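Local coordinates for 39 kDa initiator binding protein (Trichomonas vaginalis, PDB 1PP7) that binds the Initiator element of core promoters through the N-terminal DNA-binding domain held in this chain, probably helping to direct transcription initiation, at residues 34-39 with 113-118; 55-60 with 70-75; 65-70 with 101-106. All coordinates share one frame; numbering follows the deposited sequence.

Reading from the N terminus, helix 34-45 supplies the first half of interaction 1, whose partner, the last modelled residues, is not reached until 113-118, so this contact closes a long loop around the other two. Inside it, 55-60 leaves helix 49-55 and enters strand 57-59; interaction 2 closes a short loop by returning to it in helix 69-76. Interaction 3 begins between these two segments, at strand 65-67, and closes on strand 102-106. Its segments alternate with those of interaction 2, and both include K70. Interactions 2 and 3 thus join sheet and helix 69-76, while L38 from interaction 1 packs on L57 and F65.

Interaction 1 (34-39 with 113-118); sequences FPRKLH and NSVFED. With ZN (zinc ion), chain I; nucleotides of chain A.
H39 and V115 make a helix-to-strand contact in which the start of helix 34-45 meets the C-terminal strand 114-115 beside a zinc ion. The H39 side chain and V115 slide past each other in opposite directions, and V115 CG2 comes to rest over one face of the imidazole, 3.6 Å from the ring centroid and displaced toward the rim. This is a CH-pi contact. The other branch, V115 CG1, turns to the preceding helical residues and meets P35 CB at 4.3 Å and, at a similar distance, the CG of R36. H39 CB points toward the strand, with CG anti to the backbone N (chi1 -154°). The two ring nitrogens serve different partners: ND1 binds zinc at 2.1 Å, and NE2 is hydrogen-bonded to the carbonyl of T111 of strand 110-111, the antiparallel partner of 114-115. The S114 carbonyl is also near, with S114 O 3.4 Å from H39 NE2, but the angle is too poor for a bond. A water is the other zinc ligand in the model, and F110 meets the imidazole edge-to-face. Farther out, a second water bridges the segments, accepting from R36 NE at 2.8 Å and donating to V115 O at 3.0 Å; it lies in the plane of the guanidinium, at its edge. At the start of the same helix the backbone F34 N gives a nearly straight bond (167°) to OP1 of DC6 of chain A, 2.9 Å long, so the first turn and a half carries both a DNA phosphate contact and a zinc ligand. With ND1 on the metal and NE2 donating to T111, the imidazole is fixed in rotation, and the zinc would be expected to polarise its N-H and strengthen that bond.

Interaction 2 (55-60 with 70-75); sequences IGLSWI and KNVALV
I55 and the helix residues N71, V72 and V75 join the end of helix 49-55, where it runs into strand 57-59, to helix 69-76, in a domain of the helix-turn-helix clan whose succession of helices and antiparallel strands is consistent with a winged helix. I55 and V75 reach toward each other tip to tip, I55 CD1 lying 3.8 Å from V75 CG1. One turn earlier, V72 CG2 sits over the junction: it is 3.7 Å from the carbonyl G56 O and 4.1 Å from L57 CD2, the L57 and V72 side chains crossing at about a right angle. G56 is the first residue to leave helical backbone angles, with a positive phi of 93°, and the chain turns there into the strand. The polar element is N71, whose CG lies beside its backbone N (chi1 -74°), with the amide at the I55 carbonyl. Its ND2 makes a weak hydrogen bond to I55 O, 3.2 Å long and bent to 132° at the hydrogen, and another weak one to the carbonyl of E54. F10 of helix 6-11 touches I55, N71 and V75, and leucines of helix 34-45, L38 among them, pack on L57. Contact is therefore chiefly hydrophobic, while one amide NH2 shared between two carbonyls at the C-terminal end of helix 49-55 gives these acceptors modest hydrogen bonding within a buried interface.

Interaction 3 (65-70 with 101-106); sequences FKMKKK and GWTQWK. With nucleotides of chain B.
F65 and W105 form one hydrogen-bonded pair of an antiparallel beta sheet and M67 and T103 the next, flanking the non-hydrogen-bonded pair K66 with Q104. In the first pair F65 N donates to W105 O at 2.9 Å. W105 N returns a bond to F65 O at 2.6 Å. In the second, M67 N to T103 O and T103 N to M67 O are both 2.8 Å. Strands 65-67 and 102-106 are the two inner strands of the four-stranded sheet of a probable winged-helix domain, 102-106 pairing with 93-99 in the likely wing hairpin. On the face that bears K66 and Q104, the indole of W102 is held between two lysine chains on opposite sides. The extended K66 chain passes obliquely across it and sets NZ over the six-membered ring, 4.7 Å from its centroid, a cation-pi contact. K68 CG lies over the centre of the same ring from the other side, 3.8 Å from that centroid. At the ring's edge a water takes hydrogen bonds from both W102 NE1 and K68 NZ. The opposite face is largely apolar. F65 has its CG between the backbone N and carbonyl carbon (chi1 61°), and its ring takes W105 CB over one face, CZ to CB 3.6 Å. L87 of helix 80-89 packs on M67 and W105. K69 packs on T103 CG2 and turns NZ to N84 and, weakly, to OP2 of DA3 of chain B. Bent at chi3 (114°), M67 puts its methyl CE over the five-membered ring of W105, 3.7 Å from the centroid.

Interaction 1 (34-39 with 113-118)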
loop_
_atom_site.group_PDB
_atom_site.type_symbol
_atom_site.label_atom_id
_atom_site.label_comp_id
_atom_site.label_asym_id
_atom_site.label_seq_id
_atom_site.Cartn_x
_atom_site.Cartn_y
_atom_site.Cartn_z
ATOM N N PHE C 34 2.096 9.113 -2.174
ATOM C CA PHE C 34 1.866 7.884 -1.382
ATOM C C PHE C 34 0.448 7.250 -1.471
ATOM O O PHE C 34 0.315 6.055 -1.661
ATOM C CB PHE C 34 2.243 8.170 0.092
ATOM C CG PHE C 34 1.992 7.023 0.999
ATOM C CD1 PHE C 34 0.782 6.923 1.703
ATOM C CD2 PHE C 34 2.922 5.999 1.106
ATOM C CE1 PHE C 34 0.505 5.814 2.501
ATOM C CE2 PHE C 34 2.627 4.884 1.908
ATOM C CZ PHE C 34 1.403 4.808 2.606
ATOM N N PRO C 35 -0.621 8.069 -1.347
ATOM C CA PRO C 35 -1.991 7.540 -1.437
ATOM C C PRO C 35 -2.204 6.755 -2.719
ATOM O O PRO C 35 -2.718 5.624 -2.646
ATOM C CB PRO C 35 -2.881 8.799 -1.425
ATOM C CG PRO C 35 -2.060 9.781 -0.687
ATOM C CD PRO C 35 -0.640 9.540 -1.207
ATOM N N ARG C 36 -1.814 7.346 -3.877
ATOM C CA ARG C 36 -2.024 6.690 -5.159
ATOM C C ARG C 36 -1.059 5.559 -5.379
ATOM O O ARG C 36 -1.345 4.634 -6.161
ATOM C CB ARG C 36 -1.974 7.670 -6.310
ATOM C CG ARG C 36 -3.154 8.603 -6.332
ATOM C CD ARG C 36 -3.256 9.204 -7.679
ATOM N NE ARG C 36 -4.196 10.304 -7.777
ATOM C CZ ARG C 36 -4.406 10.911 -8.935
ATOM N NH1 ARG C 36 -3.698 10.478 -9.997
ATOM N NH2 ARG C 36 -5.335 11.881 -9.065
ATOM N N LYS C 37 0.087 5.611 -4.712
ATOM C CA LYS C 37 0.979 4.471 -4.791
ATOM C C LYS C 37 0.282 3.337 -3.987
ATOM O O LYS C 37 0.187 2.207 -4.472
ATOM C CB LYS C 37 2.352 4.783 -4.198
ATOM C CG LYS C 37 3.084 5.804 -5.052
ATOM C CD LYS C 37 4.270 6.401 -4.332
ATOM C CE LYS C 37 5.400 6.643 -5.308
ATOM N NZ LYS C 37 6.503 7.536 -4.757
ATOM N N LEU C 38 -0.235 3.632 -2.794
ATOM C CA LEU C 38 -0.901 2.585 -2.025
ATOM C C LEU C 38 -2.044 2.067 -2.851
ATOM O O LEU C 38 -2.233 0.856 -2.955
ATOM C CB LEU C 38 -1.491 3.103 -0.709
ATOM C CG LEU C 38 -1.039 2.409 0.576
ATOM C CD1 LEU C 38 -1.982 2.752 1.726
ATOM C CD2 LEU C 38 -0.917 0.898 0.335
ATOM N N HIS C 39 -2.774 2.995 -3.466
ATOM C CA HIS C 39 -3.944 2.646 -4.225
ATOM C C HIS C 39 -3.634 1.810 -5.437
ATOM O O HIS C 39 -4.344 0.815 -5.704
ATOM C CB HIS C 39 -4.773 3.899 -4.597
ATOM C CG HIS C 39 -6.226 3.613 -4.803
ATOM N ND1 HIS C 39 -6.761 3.314 -6.044
ATOM C CD2 HIS C 39 -7.233 3.436 -3.907
ATOM C CE1 HIS C 39 -8.032 2.964 -5.904
ATOM N NE2 HIS C 39 -8.344 3.027 -4.617
ATOM N N ASN C 113 -12.778 1.741 -5.687
ATOM C CA ASN C 113 -12.677 2.547 -6.908
ATOM C C ASN C 113 -12.598 4.074 -6.753
ATOM O O ASN C 113 -13.086 4.838 -7.594
ATOM C CB ASN C 113 -13.754 2.160 -7.953
ATOM C CG ASN C 113 -15.144 2.072 -7.373
ATOM O OD1 ASN C 113 -15.638 3.037 -6.764
ATOM N ND2 ASN C 113 -15.794 0.905 -7.545
ATOM N N SER C 114 -11.975 4.540 -5.679
ATOM C CA SER C 114 -11.797 5.969 -5.562
ATOM C C SER C 114 -10.651 6.307 -4.643
ATOM O O SER C 114 -10.413 5.605 -3.671
ATOM C CB SER C 114 -13.122 6.686 -5.121
ATOM O OG SER C 114 -13.278 6.918 -3.708
ATOM N N VAL C 115 -9.909 7.355 -5.007
ATOM C CA VAL C 115 -8.824 7.939 -4.181
ATOM C C VAL C 115 -9.032 9.459 -4.271
ATOM O O VAL C 115 -8.666 10.056 -5.289
ATOM C CB VAL C 115 -7.441 7.835 -4.747
ATOM C CG1 VAL C 115 -6.427 7.778 -3.578
ATOM C CG2 VAL C 115 -7.360 6.766 -5.784
ATOM N N PHE C 116 -9.555 10.098 -3.223
ATOM C CA PHE C 116 -9.805 11.554 -3.269
ATOM C C PHE C 116 -8.712 12.450 -2.787
ATOM O O PHE C 116 -7.721 11.988 -2.231
ATOM C CB PHE C 116 -11.025 11.928 -2.428
ATOM C CG PHE C 116 -12.305 11.359 -2.920
ATOM C CD1 PHE C 116 -13.475 11.620 -2.234
ATOM C CD2 PHE C 116 -12.356 10.627 -4.105
ATOM C CE1 PHE C 116 -14.649 11.187 -2.716
ATOM C CE2 PHE C 116 -13.551 10.184 -4.603
ATOM C CZ PHE C 116 -14.709 10.461 -3.917
ATOM N N GLU C 117 -8.996 13.745 -2.936
ATOM C CA GLU C 117 -8.156 14.869 -2.515
ATOM C C GLU C 117 -6.783 14.619 -3.011
ATOM O O GLU C 117 -6.594 14.272 -4.177
ATOM C CB GLU C 117 -8.088 15.010 -0.976
ATOM C CG GLU C 117 -9.427 15.010 -0.229
ATOM C CD GLU C 117 -9.348 14.266 1.119
ATOM O OE1 GLU C 117 -9.022 13.039 1.125
ATOM O OE2 GLU C 117 -9.613 14.914 2.166
ATOM N N ASP C 118 -5.840 14.776 -2.084
ATOM C CA ASP C 118 -4.407 14.573 -2.322
ATOM C C ASP C 118 -3.688 13.751 -1.167
ATOM O O ASP C 118 -4.290 13.640 -0.057
ATOM C CB ASP C 118 -3.742 15.956 -2.522
ATOM C CG ASP C 118 -4.762 17.124 -2.536
ATOM O OD1 ASP C 118 -5.579 17.203 -3.489
ATOM O OD2 ASP C 118 -4.736 17.958 -1.591
HETATM ZN ZN ZN I . -6.160 3.856 -7.935
ATOM P P DC A 6 3.458 12.499 -0.281
ATOM O OP1 DC A 6 3.696 11.169 -0.944
ATOM O OP2 DC A 6 2.094 13.138 -0.312
ATOM O "O5'" DC A 6 3.982 12.438 1.239
ATOM C "C5'" DC A 6 4.930 11.448 1.695
ATOM C "C4'" DC A 6 6.313 11.706 1.135
ATOM O "O4'" DC A 6 6.756 13.014 1.551
ATOM C "C3'" DC A 6 7.418 10.739 1.582
ATOM O "O3'" DC A 6 8.083 10.148 0.483
ATOM C "C2'" DC A 6 8.428 11.587 2.338
ATOM C "C1'" DC A 6 8.150 12.986 1.836
ATOM N N1 DC A 6 8.409 14.040 2.827
ATOM C C2 DC A 6 9.731 14.356 3.150
ATOM O O2 DC A 6 10.647 13.698 2.645
ATOM N N3 DC A 6 9.972 15.362 4.003
ATOM C C4 DC A 6 8.948 16.036 4.553
ATOM N N4 DC A 6 9.239 17.022 5.387
ATOM C C5 DC A 6 7.592 15.718 4.271
ATOM C C6 DC A 6 7.372 14.719 3.413
HETATM O O HOH W 1 -5.957 11.150 -5.814
HETATM O O HOH W 2 -5.610 2.045 -9.266
#

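Interaction 2 (55-60 with 70-75)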
loop_
_atom_site.group_PDB
_atom_site.type_symbol
_atom_site.label_atom_id
_atom_site.label_comp_id
_atom_site.label_asym_id
_atom_site.label_seq_id
_atom_site.Cartn_x
_atom_site.Cartn_y
_atom_site.Cartn_z
ATOM N N ILE C 55 2.552 -10.488 0.260
ATOM C CA ILE C 55 2.752 -9.134 0.746
ATOM C C ILE C 55 1.777 -8.786 1.883
ATOM O O ILE C 55 2.179 -8.395 2.995
ATOM C CB ILE C 55 2.637 -8.105 -0.372
ATOM C CG1 ILE C 55 3.641 -8.428 -1.470
ATOM C CG2 ILE C 55 2.925 -6.718 0.185
ATOM C CD1 ILE C 55 3.583 -7.465 -2.658
ATOM N N GLY C 56 0.495 -8.940 1.639
ATOM C CA GLY C 56 -0.412 -8.638 2.721
ATOM C C GLY C 56 -0.827 -7.187 2.571
ATOM O O GLY C 56 -0.308 -6.301 3.253
ATOM N N LEU C 57 -1.751 -6.980 1.635
ATOM C CA LEU C 57 -2.327 -5.703 1.298
ATOM C C LEU C 57 -3.544 -6.030 0.448
ATOM O O LEU C 57 -3.400 -6.318 -0.733
ATOM C CB LEU C 57 -1.337 -4.858 0.500
ATOM C CG LEU C 57 -1.786 -3.431 0.260
ATOM C CD1 LEU C 57 -2.301 -2.907 1.572
ATOM C CD2 LEU C 57 -0.631 -2.582 -0.306
ATOM N N SER C 58 -4.731 -6.004 1.069
ATOM C CA SER C 58 -5.998 -6.291 0.382
ATOM C C SER C 58 -7.264 -5.657 0.981
ATOM O O SER C 58 -7.351 -5.383 2.173
ATOM C CB SER C 58 -6.209 -7.826 0.228
ATOM O OG SER C 58 -6.066 -8.518 1.439
ATOM N N TRP C 59 -8.245 -5.395 0.127
ATOM C CA TRP C 59 -9.500 -4.821 0.611
ATOM C C TRP C 59 -10.307 -5.883 1.363
ATOM O O TRP C 59 -10.381 -7.058 0.959
ATOM C CB TRP C 59 -10.363 -4.326 -0.546
ATOM C CG TRP C 59 -9.766 -3.186 -1.331
ATOM C CD1 TRP C 59 -9.199 -3.257 -2.582
ATOM C CD2 TRP C 59 -9.715 -1.796 -0.941
ATOM N NE1 TRP C 59 -8.812 -2.003 -2.980
ATOM C CE2 TRP C 59 -9.117 -1.093 -1.996
ATOM C CE3 TRP C 59 -10.126 -1.089 0.196
ATOM C CZ2 TRP C 59 -8.910 0.268 -1.953
ATOM C CZ3 TRP C 59 -9.927 0.265 0.245
ATOM C CH2 TRP C 59 -9.320 0.934 -0.824
ATOM N N ILE C 60 -10.919 -5.484 2.455
ATOM C CA ILE C 60 -11.772 -6.422 3.172
ATOM C C ILE C 60 -13.246 -5.956 2.882
ATOM O O ILE C 60 -14.202 -6.683 3.096
ATOM C CB ILE C 60 -11.384 -6.468 4.686
ATOM C CG1 ILE C 60 -11.596 -5.114 5.342
ATOM C CG2 ILE C 60 -9.887 -6.846 4.816
ATOM C CD1 ILE C 60 -10.974 -5.051 6.709
ATOM N N LYS C 70 5.137 -4.179 7.623
ATOM C CA LYS C 70 6.492 -4.640 7.450
ATOM C C LYS C 70 6.788 -4.974 5.957
ATOM O O LYS C 70 7.803 -4.533 5.435
ATOM C CB LYS C 70 6.719 -5.846 8.375
ATOM C CG LYS C 70 8.172 -6.186 8.612
ATOM C CD LYS C 70 8.371 -6.690 10.034
ATOM C CE LYS C 70 9.817 -7.135 10.273
ATOM N NZ LYS C 70 10.037 -7.686 11.670
ATOM N N ASN C 71 5.881 -5.700 5.275
ATOM C CA ASN C 71 6.059 -6.083 3.863
ATOM C C ASN C 71 5.770 -4.939 2.898
ATOM O O ASN C 71 6.417 -4.784 1.861
ATOM C CB ASN C 71 5.155 -7.265 3.522
ATOM C CG ASN C 71 5.664 -8.613 4.128
ATOM O OD1 ASN C 71 6.578 -8.637 4.959
ATOM N ND2 ASN C 71 5.053 -9.724 3.712
ATOM N N VAL C 72 4.764 -4.150 3.228
ATOM C CA VAL C 72 4.392 -3.030 2.411
ATOM C C VAL C 72 5.497 -1.974 2.392
ATOM O O VAL C 72 5.759 -1.357 1.357
ATOM C CB VAL C 72 3.126 -2.443 2.933
ATOM C CG1 VAL C 72 2.851 -1.099 2.244
ATOM C CG2 VAL C 72 2.014 -3.450 2.735
ATOM N N ALA C 73 6.151 -1.761 3.533
ATOM C CA ALA C 73 7.216 -0.798 3.544
ATOM C C ALA C 73 8.274 -1.356 2.603
ATOM O O ALA C 73 8.826 -0.607 1.835
ATOM C CB ALA C 73 7.770 -0.621 4.919
ATOM N N LEU C 74 8.541 -2.664 2.620
ATOM C CA LEU C 74 9.582 -3.214 1.734
ATOM C C LEU C 74 9.328 -3.006 0.266
ATOM O O LEU C 74 10.114 -2.331 -0.406
ATOM C CB LEU C 74 9.806 -4.724 1.938
ATOM C CG LEU C 74 10.469 -5.108 3.253
ATOM C CD1 LEU C 74 10.425 -6.628 3.463
ATOM C CD2 LEU C 74 11.864 -4.625 3.234
ATOM N N VAL C 75 8.235 -3.573 -0.242
ATOM C CA VAL C 75 7.947 -3.429 -1.669
ATOM C C VAL C 75 7.899 -1.953 -2.116
ATOM O O VAL C 75 8.092 -1.649 -3.304
ATOM C CB VAL C 75 6.629 -4.146 -2.056
ATOM C CG1 VAL C 75 6.569 -5.506 -1.416
ATOM C CG2 VAL C 75 5.461 -3.402 -1.589
#

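Interaction 3 (65-70 with 101-106)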
loop_
_atom_site.group_PDB
_atom_site.type_symbol
_atom_site.label_atom_id
_atom_site.label_comp_id
_atom_site.label_asym_id
_atom_site.label_seq_id
_atom_site.Cartn_x
_atom_site.Cartn_y
_atom_site.Cartn_z
ATOM N N PHE C 65 -9.106 -1.810 4.249
ATOM C CA PHE C 65 -8.087 -2.734 3.757
ATOM C C PHE C 65 -7.250 -3.136 4.952
ATOM O O PHE C 65 -7.271 -2.493 6.001
ATOM C CB PHE C 65 -7.177 -2.102 2.654
ATOM C CG PHE C 65 -6.381 -0.868 3.087
ATOM C CD1 PHE C 65 -6.961 0.427 3.016
ATOM C CD2 PHE C 65 -5.034 -0.978 3.433
ATOM C CE1 PHE C 65 -6.219 1.573 3.271
ATOM C CE2 PHE C 65 -4.257 0.167 3.694
ATOM C CZ PHE C 65 -4.853 1.451 3.612
ATOM N N LYS C 66 -6.526 -4.232 4.797
ATOM C CA LYS C 66 -5.676 -4.698 5.846
ATOM C C LYS C 66 -4.357 -4.823 5.178
ATOM O O LYS C 66 -4.306 -4.973 3.953
ATOM C CB LYS C 66 -6.124 -6.056 6.367
ATOM C CG LYS C 66 -6.308 -7.154 5.293
ATOM C CD LYS C 66 -6.401 -8.503 6.031
ATOM C CE LYS C 66 -7.227 -9.561 5.265
ATOM N NZ LYS C 66 -7.072 -10.982 5.858
ATOM N N MET C 67 -3.286 -4.792 5.969
ATOM C CA MET C 67 -1.968 -4.902 5.392
ATOM C C MET C 67 -0.992 -5.342 6.446
ATOM O O MET C 67 -1.313 -5.332 7.629
ATOM C CB MET C 67 -1.516 -3.532 4.803
ATOM C CG MET C 67 -1.027 -2.489 5.817
ATOM S SD MET C 67 -0.388 -0.947 4.964
ATOM C CE MET C 67 -1.520 0.237 5.456
ATOM N N LYS C 68 0.182 -5.786 5.985
ATOM C CA LYS C 68 1.284 -6.131 6.856
ATOM C C LYS C 68 2.274 -4.972 6.556
ATOM O O LYS C 68 2.971 -4.973 5.540
ATOM C CB LYS C 68 1.846 -7.494 6.457
ATOM C CG LYS C 68 0.968 -8.660 6.879
ATOM C CD LYS C 68 1.769 -9.949 6.945
ATOM C CE LYS C 68 0.877 -11.119 7.406
ATOM N NZ LYS C 68 1.577 -12.391 7.836
ATOM N N LYS C 69 2.326 -3.962 7.416
ATOM C CA LYS C 69 3.208 -2.823 7.121
ATOM C C LYS C 69 4.650 -3.223 6.853
ATOM O O LYS C 69 5.299 -2.690 5.962
ATOM C CB LYS C 69 3.140 -1.784 8.235
ATOM C CG LYS C 69 1.754 -1.264 8.361
ATOM C CD LYS C 69 1.674 -0.085 9.246
ATOM C CE LYS C 69 1.663 -0.514 10.704
ATOM N NZ LYS C 69 1.997 0.667 11.550
ATOM N N LYS C 70 5.137 -4.179 7.623
ATOM C CA LYS C 70 6.492 -4.640 7.450
ATOM C C LYS C 70 6.788 -4.974 5.957
ATOM O O LYS C 70 7.803 -4.533 5.435
ATOM C CB LYS C 70 6.719 -5.846 8.375
ATOM C CG LYS C 70 8.172 -6.186 8.612
ATOM C CD LYS C 70 8.371 -6.690 10.034
ATOM C CE LYS C 70 9.817 -7.135 10.273
ATOM N NZ LYS C 70 10.037 -7.686 11.670
ATOM N N GLY C 101 1.196 -9.266 12.688
ATOM C CA GLY C 101 1.619 -8.360 11.628
ATOM C C GLY C 101 0.542 -7.728 10.751
ATOM O O GLY C 101 0.829 -7.003 9.796
ATOM N N TRP C 102 -0.708 -8.018 11.033
ATOM C CA TRP C 102 -1.755 -7.451 10.216
ATOM C C TRP C 102 -2.358 -6.249 10.915
ATOM O O TRP C 102 -2.572 -6.253 12.146
ATOM C CB TRP C 102 -2.849 -8.462 9.959
ATOM C CG TRP C 102 -2.456 -9.485 9.006
ATOM C CD1 TRP C 102 -1.969 -10.726 9.285
ATOM C CD2 TRP C 102 -2.587 -9.400 7.589
ATOM N NE1 TRP C 102 -1.802 -11.436 8.116
ATOM C CE2 TRP C 102 -2.170 -10.656 7.058
ATOM C CE3 TRP C 102 -3.025 -8.390 6.710
ATOM C CZ2 TRP C 102 -2.174 -10.932 5.681
ATOM C CZ3 TRP C 102 -3.028 -8.651 5.363
ATOM C CH2 TRP C 102 -2.602 -9.924 4.849
ATOM N N THR C 103 -2.659 -5.242 10.118
ATOM C CA THR C 103 -3.229 -4.038 10.629
ATOM C C THR C 103 -4.368 -3.703 9.639
ATOM O O THR C 103 -4.343 -4.184 8.501
ATOM C CB THR C 103 -2.004 -3.059 10.828
ATOM O OG1 THR C 103 -2.151 -2.367 12.071
ATOM C CG2 THR C 103 -1.738 -2.186 9.696
ATOM N N GLN C 104 -5.419 -2.999 10.090
ATOM C CA GLN C 104 -6.553 -2.667 9.210
ATOM C C GLN C 104 -6.735 -1.202 9.122
ATOM O O GLN C 104 -6.460 -0.494 10.097
ATOM C CB GLN C 104 -7.826 -3.271 9.733
ATOM C CG GLN C 104 -8.322 -4.404 8.886
ATOM C CD GLN C 104 -9.368 -5.185 9.581
ATOM O OE1 GLN C 104 -10.384 -4.620 10.021
ATOM N NE2 GLN C 104 -9.139 -6.511 9.706
ATOM N N TRP C 105 -7.251 -0.747 7.969
ATOM C CA TRP C 105 -7.386 0.681 7.689
ATOM C C TRP C 105 -8.524 1.185 6.847
ATOM O O TRP C 105 -9.107 0.435 6.101
ATOM C CB TRP C 105 -6.131 1.196 6.967
ATOM C CG TRP C 105 -4.890 0.906 7.674
ATOM C CD1 TRP C 105 -4.289 -0.304 7.781
ATOM C CD2 TRP C 105 -4.116 1.816 8.460
ATOM N NE1 TRP C 105 -3.214 -0.218 8.581
ATOM C CE2 TRP C 105 -3.067 1.074 9.019
ATOM C CE3 TRP C 105 -4.209 3.176 8.741
ATOM C CZ2 TRP C 105 -2.095 1.646 9.860
ATOM C CZ3 TRP C 105 -3.261 3.749 9.575
ATOM C CH2 TRP C 105 -2.215 2.979 10.128
ATOM N N LYS C 106 -8.742 2.512 6.926
ATOM C CA LYS C 106 -9.728 3.246 6.137
ATOM C C LYS C 106 -9.265 4.703 6.055
ATOM O O LYS C 106 -8.450 5.153 6.844
ATOM C CB LYS C 106 -11.142 3.149 6.728
ATOM C CG LYS C 106 -11.677 4.402 7.429
ATOM C CD LYS C 106 -12.415 4.032 8.695
ATOM C CE LYS C 106 -13.577 4.996 9.041
ATOM N NZ LYS C 106 -13.200 6.385 9.370
ATOM P P DA B 3 1.404 -1.124 14.892
ATOM O OP1 DA B 3 -0.089 -1.235 14.934
ATOM O OP2 DA B 3 2.154 -1.451 13.656
ATOM O "O5'" DA B 3 1.800 0.358 15.284
ATOM C "C5'" DA B 3 1.001 1.083 16.208
ATOM C "C4'" DA B 3 1.643 2.421 16.478
ATOM O "O4'" DA B 3 2.948 2.267 17.097
ATOM C "C3'" DA B 3 1.871 3.332 15.265
ATOM O "O3'" DA B 3 1.598 4.611 15.782
ATOM C "C2'" DA B 3 3.367 3.242 15.053
ATOM C "C1'" DA B 3 3.816 3.198 16.494
ATOM N N9 DA B 3 5.208 2.820 16.760
ATOM C C8 DA B 3 6.016 1.903 16.114
ATOM N N7 DA B 3 7.247 1.850 16.594
ATOM C C5 DA B 3 7.246 2.785 17.613
ATOM C C6 DA B 3 8.263 3.228 18.500
ATOM N N6 DA B 3 9.515 2.747 18.497
ATOM N N1 DA B 3 7.937 4.201 19.395
ATOM C C2 DA B 3 6.674 4.684 19.396
ATOM N N3 DA B 3 5.632 4.341 18.616
ATOM C C4 DA B 3 5.992 3.381 17.737
HETATM O O HOH W 3 -0.282 -14.214 8.906
HETATM O O HOH W 4 3.673 -6.255 9.352
#